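Local structure of EDD domain protein, DegV family (Ruminococcus gnavus, 3JR7) at residues A250-C256 with D291-V297; H175-E181 with K206-S211. The protein is of unknown cellular function but belongs to the DegV family, whose members are thought to bind lipids such as fatty acids. The contacts are given in a common frame with arbitrary orientation. Numbering follows the deposited sequence.

Contact 1: A250-C256 with D291-V297; sequences AIAHCNC and DGGIIVV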
loop_
_atom_site.group_PDB
_atom_site.type_symbol
_atom_site.label_atom_id
_atom_site.label_comp_id
_atom_site.label_asym_id
_atom_site.label_seq_id
_atom_site.Cartn_x
_atom_site.Cartn_y
_atom_site.Cartn_z
ATOM N N ALA A 250 10.477 -2.397 -2.187
ATOM C CA ALA A 250 9.375 -3.317 -2.330
ATOM C C ALA A 250 8.744 -3.170 -3.675
ATOM O O ALA A 250 8.589 -2.054 -4.207
ATOM C CB ALA A 250 8.313 -3.125 -1.198
ATOM N N ILE A 251 8.358 -4.314 -4.230
ATOM C CA ILE A 251 7.655 -4.378 -5.506
ATOM C C ILE A 251 6.398 -5.243 -5.382
ATOM O O ILE A 251 6.469 -6.382 -4.960
ATOM C CB ILE A 251 8.548 -4.949 -6.621
ATOM C CG1 ILE A 251 9.791 -4.096 -6.816
ATOM C CG2 ILE A 251 7.796 -5.033 -7.948
ATOM C CD1 ILE A 251 10.922 -4.838 -7.476
ATOM N N ALA A 252 5.245 -4.703 -5.732
ATOM C CA ALA A 252 4.052 -5.503 -5.825
ATOM C C ALA A 252 3.661 -5.597 -7.279
ATOM O O ALA A 252 3.802 -4.624 -8.036
ATOM C CB ALA A 252 2.914 -4.895 -5.003
ATOM N N HIS A 253 3.170 -6.770 -7.675
ATOM C CA HIS A 253 2.747 -7.014 -9.049
ATOM C C HIS A 253 1.412 -7.709 -9.038
ATOM O O HIS A 253 1.087 -8.442 -8.088
ATOM C CB HIS A 253 3.785 -7.858 -9.802
ATOM C CG HIS A 253 3.760 -9.299 -9.415
ATOM N ND1 HIS A 253 4.464 -9.801 -8.344
ATOM C CD2 HIS A 253 3.067 -10.338 -9.928
ATOM C CE1 HIS A 253 4.230 -11.101 -8.238
ATOM N NE2 HIS A 253 3.376 -11.446 -9.176
ATOM N N CYS A 254 0.609 -7.415 -10.056
ATOM C CA CYS A 254 -0.672 -8.073 -10.224
ATOM C C CYS A 254 -0.591 -9.050 -11.403
ATOM O O CYS A 254 -0.751 -8.637 -12.547
ATOM C CB CYS A 254 -1.760 -7.042 -10.507
ATOM S SG CYS A 254 -3.406 -7.793 -10.596
ATOM N N ASN A 255 -0.348 -10.324 -11.089
ATOM C CA ASN A 255 -0.329 -11.417 -12.092
ATOM C C ASN A 255 0.754 -11.190 -13.174
ATOM O O ASN A 255 0.518 -11.411 -14.370
ATOM C CB ASN A 255 -1.702 -11.534 -12.737
ATOM C CG ASN A 255 -1.855 -12.790 -13.609
ATOM O OD1 ASN A 255 -1.367 -13.867 -13.251
ATOM N ND2 ASN A 255 -2.528 -12.646 -14.745
ATOM N N CYS A 256 1.928 -10.720 -12.760
ATOM C CA CYS A 256 3.056 -10.494 -13.696
ATOM C C CYS A 256 4.395 -10.581 -12.960
ATOM O O CYS A 256 5.172 -9.611 -12.838
ATOM C CB CYS A 256 2.867 -9.188 -14.489
ATOM S SG CYS A 256 2.693 -7.691 -13.457
ATOM N N ASP A 291 -4.869 -6.287 -13.811
ATOM C CA ASP A 291 -4.003 -7.328 -14.358
ATOM C C ASP A 291 -2.809 -6.651 -15.023
ATOM O O ASP A 291 -2.991 -5.734 -15.815
ATOM C CB ASP A 291 -4.791 -8.090 -15.440
ATOM C CG ASP A 291 -4.088 -9.347 -15.926
ATOM O OD1 ASP A 291 -3.067 -9.807 -15.345
ATOM O OD2 ASP A 291 -4.658 -9.910 -16.868
ATOM N N GLY A 292 -1.608 -7.083 -14.683
ATOM C CA GLY A 292 -0.413 -6.545 -15.314
ATOM C C GLY A 292 0.231 -5.313 -14.663
ATOM O O GLY A 292 1.245 -4.823 -15.155
ATOM N N GLY A 293 -0.323 -4.821 -13.563
ATOM C CA GLY A 293 0.248 -3.662 -12.897
ATOM C C GLY A 293 1.461 -3.935 -12.017
ATOM O O GLY A 293 1.624 -5.039 -11.439
ATOM N N ILE A 294 2.294 -2.905 -11.881
ATOM C CA ILE A 294 3.524 -2.949 -11.117
ATOM C C ILE A 294 3.561 -1.693 -10.244
ATOM O O ILE A 294 3.337 -0.581 -10.723
ATOM C CB ILE A 294 4.746 -2.946 -12.018
ATOM C CG1 ILE A 294 4.832 -4.247 -12.799
ATOM C CG2 ILE A 294 6.021 -2.794 -11.183
ATOM C CD1 ILE A 294 5.254 -5.478 -11.897
ATOM N N ILE A 295 3.832 -1.894 -8.963
ATOM C CA ILE A 295 3.985 -0.826 -7.999
ATOM C C ILE A 295 5.364 -0.958 -7.367
ATOM O O ILE A 295 5.753 -2.055 -6.935
ATOM C CB ILE A 295 2.895 -0.952 -6.899
ATOM C CG1 ILE A 295 1.490 -0.855 -7.523
ATOM C CG2 ILE A 295 3.114 0.118 -5.777
ATOM C CD1 ILE A 295 0.444 -1.527 -6.690
ATOM N N VAL A 296 6.088 0.145 -7.270
ATOM C CA VAL A 296 7.374 0.166 -6.601
ATOM C C VAL A 296 7.448 1.232 -5.518
ATOM O O VAL A 296 7.028 2.376 -5.736
ATOM C CB VAL A 296 8.514 0.465 -7.606
ATOM C CG1 VAL A 296 9.851 0.509 -6.898
ATOM C CG2 VAL A 296 8.493 -0.584 -8.815
ATOM N N VAL A 297 7.993 0.852 -4.365
ATOM C CA VAL A 297 8.216 1.765 -3.260
ATOM C C VAL A 297 9.599 1.587 -2.664
ATOM O O VAL A 297 10.035 0.466 -2.448
ATOM C CB VAL A 297 7.168 1.546 -2.123
ATOM C CG1 VAL A 297 7.423 2.502 -0.969
ATOM C CG2 VAL A 297 5.759 1.769 -2.656
HETATM O O HOH W 1 -0.381 -10.054 -16.307
#

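Contact 2: H175-E181 with K206-S211; sequences HTYFVLE and KPIMGS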
loop_
_atom_site.group_PDB
_atom_site.type_symbol
_atom_site.label_atom_id
_atom_site.label_comp_id
_atom_site.label_asym_id
_atom_site.label_seq_id
_atom_site.Cartn_x
_atom_site.Cartn_y
_atom_site.Cartn_z
ATOM N N HIS A 175 8.775 7.227 -1.228
ATOM C CA HIS A 175 8.089 7.594 -2.477
ATOM C C HIS A 175 7.550 6.334 -3.174
ATOM O O HIS A 175 8.175 5.286 -3.119
ATOM C CB HIS A 175 9.064 8.244 -3.484
ATOM C CG HIS A 175 9.700 9.502 -2.999
ATOM N ND1 HIS A 175 10.810 9.498 -2.183
ATOM C CD2 HIS A 175 9.344 10.798 -3.149
ATOM C CE1 HIS A 175 11.127 10.745 -1.878
ATOM N NE2 HIS A 175 10.246 11.548 -2.438
ATOM N N THR A 176 6.425 6.480 -3.865
ATOM C CA THR A 176 5.723 5.397 -4.538
ATOM C C THR A 176 5.621 5.708 -6.029
ATOM O O THR A 176 5.417 6.872 -6.449
ATOM C CB THR A 176 4.273 5.274 -3.989
ATOM O OG1 THR A 176 4.348 5.121 -2.580
ATOM C CG2 THR A 176 3.472 4.065 -4.604
ATOM N N TYR A 177 5.730 4.660 -6.823
ATOM C CA TYR A 177 5.685 4.755 -8.293
ATOM C C TYR A 177 4.918 3.575 -8.823
ATOM O O TYR A 177 4.970 2.496 -8.230
ATOM C CB TYR A 177 7.108 4.686 -8.837
ATOM C CG TYR A 177 8.054 5.660 -8.209
ATOM C CD1 TYR A 177 8.337 6.868 -8.817
ATOM C CD2 TYR A 177 8.669 5.368 -6.987
ATOM C CE1 TYR A 177 9.196 7.777 -8.216
ATOM C CE2 TYR A 177 9.519 6.241 -6.409
ATOM C CZ TYR A 177 9.789 7.445 -7.028
ATOM O OH TYR A 177 10.651 8.330 -6.430
ATOM N N PHE A 178 4.222 3.747 -9.934
ATOM C CA PHE A 178 3.557 2.628 -10.560
ATOM C C PHE A 178 3.349 2.814 -12.039
ATOM O O PHE A 178 3.292 3.943 -12.543
ATOM C CB PHE A 178 2.246 2.275 -9.870
ATOM C CG PHE A 178 1.188 3.341 -9.875
ATOM C CD1 PHE A 178 0.105 3.267 -10.732
ATOM C CD2 PHE A 178 1.189 4.332 -8.922
ATOM C CE1 PHE A 178 -0.935 4.183 -10.653
ATOM C CE2 PHE A 178 0.154 5.284 -8.844
ATOM C CZ PHE A 178 -0.881 5.226 -9.701
ATOM N N VAL A 179 3.239 1.686 -12.715
ATOM C CA VAL A 179 2.834 1.599 -14.111
ATOM C C VAL A 179 1.794 0.467 -14.221
ATOM O O VAL A 179 2.012 -0.677 -13.754
ATOM C CB VAL A 179 4.027 1.278 -15.063
ATOM C CG1 VAL A 179 3.540 1.155 -16.500
ATOM C CG2 VAL A 179 5.108 2.354 -14.983
ATOM N N LEU A 180 0.660 0.799 -14.808
ATOM C CA LEU A 180 -0.422 -0.137 -14.997
ATOM C C LEU A 180 -0.683 -0.364 -16.478
ATOM O O LEU A 180 -0.328 0.472 -17.291
ATOM C CB LEU A 180 -1.715 0.420 -14.398
ATOM C CG LEU A 180 -1.605 0.882 -12.946
ATOM C CD1 LEU A 180 -2.998 1.259 -12.415
ATOM C CD2 LEU A 180 -0.912 -0.166 -12.086
ATOM N N GLU A 181 -1.319 -1.489 -16.802
ATOM C CA GLU A 181 -1.924 -1.672 -18.134
ATOM C C GLU A 181 -3.244 -0.950 -18.190
ATOM O O GLU A 181 -3.652 -0.501 -19.262
ATOM C CB GLU A 181 -2.147 -3.169 -18.432
ATOM C CG GLU A 181 -0.885 -3.999 -18.441
ATOM C CD GLU A 181 -0.010 -3.798 -19.715
ATOM O OE1 GLU A 181 -0.323 -2.949 -20.579
ATOM O OE2 GLU A 181 1.014 -4.502 -19.847
ATOM N N LYS A 206 2.194 4.331 -22.042
ATOM C CA LYS A 206 2.018 3.904 -20.649
ATOM C C LYS A 206 2.518 5.040 -19.745
ATOM O O LYS A 206 3.699 5.313 -19.751
ATOM C CB LYS A 206 2.830 2.646 -20.356
ATOM C CG LYS A 206 2.536 1.447 -21.200
ATOM C CD LYS A 206 1.131 0.962 -21.004
ATOM C CE LYS A 206 0.951 -0.401 -21.532
ATOM N NZ LYS A 206 0.457 -0.386 -22.925
ATOM N N PRO A 207 1.611 5.716 -18.994
ATOM C CA PRO A 207 2.049 6.652 -17.975
ATOM C C PRO A 207 2.861 5.989 -16.854
ATOM O O PRO A 207 2.516 4.898 -16.394
ATOM C CB PRO A 207 0.739 7.206 -17.400
ATOM C CG PRO A 207 -0.295 6.898 -18.391
ATOM C CD PRO A 207 0.142 5.659 -19.095
ATOM N N ILE A 208 3.918 6.650 -16.421
ATOM C CA ILE A 208 4.582 6.283 -15.204
ATOM C C ILE A 208 3.966 7.189 -14.132
ATOM O O ILE A 208 4.053 8.424 -14.217
ATOM C CB ILE A 208 6.087 6.505 -15.228
ATOM C CG1 ILE A 208 6.799 5.544 -16.217
ATOM C CG2 ILE A 208 6.643 6.274 -13.805
ATOM C CD1 ILE A 208 6.520 5.840 -17.697
HETATM N N MSE A 209 3.300 6.588 -13.159
HETATM C CA MSE A 209 2.573 7.375 -12.168
HETATM C C MSE A 209 3.341 7.297 -10.855
HETATM O O MSE A 209 4.216 6.461 -10.683
HETATM C CB MSE A 209 1.172 6.847 -11.940
HETATM C CG MSE A 209 0.340 6.645 -13.167
HETATM SE SE MSE A 209 -0.170 8.338 -13.939
HETATM C CE MSE A 209 -1.285 9.040 -12.589
ATOM N N GLY A 210 2.970 8.166 -9.920
ATOM C CA GLY A 210 3.593 8.194 -8.623
ATOM C C GLY A 210 2.796 8.962 -7.567
ATOM O O GLY A 210 1.809 9.639 -7.874
ATOM N N SER A 211 3.241 8.842 -6.330
ATOM C CA SER A 211 2.748 9.653 -5.229
ATOM C C SER A 211 3.277 11.072 -5.299
ATOM O O SER A 211 4.355 11.299 -5.824
ATOM C CB SER A 211 3.223 9.100 -3.880
ATOM O OG SER A 211 4.638 9.000 -3.825
HETATM O O HOH W 2 6.675 9.502 -6.319
HETATM O O HOH W 3 0.154 3.406 -15.989
#

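Contact 1: A250-C256 with D291-V297
This is an antiparallel strand pairing inside the mixed six-stranded sheet of the DegV chain, joining 250-253 to the C-terminal strand 294-297. Ala250 and Val297 exchange two hydrogen bonds, Ala250 N to Val297 O at 2.9 Å and Val297 N to Ala250 O at 3.0 Å; Ala252 and Ile295 repeat the pattern. In the non-hydrogen-bonded pairs Ile251/Val296, between them, and His253/Ile294, just beyond, the CA-H groups point at carbonyls, as in Ile251 CA to Ile295 O at 3.3 Å. Past the strands the regular register breaks in a G1 beta bulge: Gly292 and Gly293 together face Cys254, with Cys254 N donating to Gly293 O (2.9 Å) and Gly292 N to Cys254 O (2.8 Å). Gly292, the first bulge position, has phi at +89°, where a side chain would jam against the preceding carbonyl. At the exposed end Asn255 ND2 donates to Asp291 OD1, and a water ties that same oxygen to Asn255 O. Cys256, N-cap of the next helix, lays its SG 3.7 Å from Ile294 CD1. Side chains alternate between two covered faces. Ile251, His253, Ile294 and Val296 pack under helix 257-270. On the other face, Ile295 walls the pocket holding a bound polyether, and Ala250 and Val297 meet Leu145 of helix 141-155. On the side of 250-253 away from 294-297, the parallel strand 275-280 continues the sheet.

Contact 2: H175-E181 with K206-S211
Strands 176-179 and 206-211 run antiparallel, their axes 4.5 Å apart at the closest and 155° between their directions. Phe178 and Met209 form the hydrogen-bonded pair, with Phe178 N to Met209 O at 2.8 Å and Met209 N to Phe178 O at 2.7 Å. Next to it, Tyr177 and Gly210 bring their CA atoms to 4.0 Å, a close approach eased by the glycine: a CB there would sit tight against Thr176 O. At Ser211 the ladder changes character, for Ser211 N still donates to Thr176 O (2.9 Å), but Thr176 N turns to the side-chain oxygen Ser211 OG (3.1 Å). Toward the other end the strands separate, and a water spans the gap, accepting from Leu180 N and donating to Pro207 O. The Phe178 ring folds back over its partner, so that Met209 CB, of a selenomethionine, makes a CH-pi contact 3.5 Å from the ring centroid. Val179 CG2 meets Ile208 CG1 at 3.8 Å, and beyond the end of strand 176-179, Glu181 OE1 pairs with Lys206 NZ in a 3.6 Å salt bridge. Tyr177 points to the other side, where its OH is hydrogen-bonded to Asp240 OD2. Thr176, Phe178 and Ser211 line the pocket holding a polyether, probably from the crystallisation liquor, in a place consistent with the lipid-binding cavity of DegV proteins.

Following the chain from the N terminus, past the first sheet, the earliest of the four segments is 175-181, on strand 176-179; the chain then loops through helix 184-188 and returns as strand 205-211, closing contact 2 over 24 intervening residues. Only afterwards does contact 1 open: from 250-256 the chain passes through helix 257-270, strand 275-280 and helix 283-289 before coming back as 291-297. The two loops are therefore in series, yet they meet in space, because strand 294-297 slots between 250-253 and 176-179. Val296 N to Tyr177 O (2.8 Å) and Ile294 N to Val179 O (2.9 Å) are probable hydrogen bonds joining them into one sheet, and Ile295 and Phe178 both reach the bound polyether.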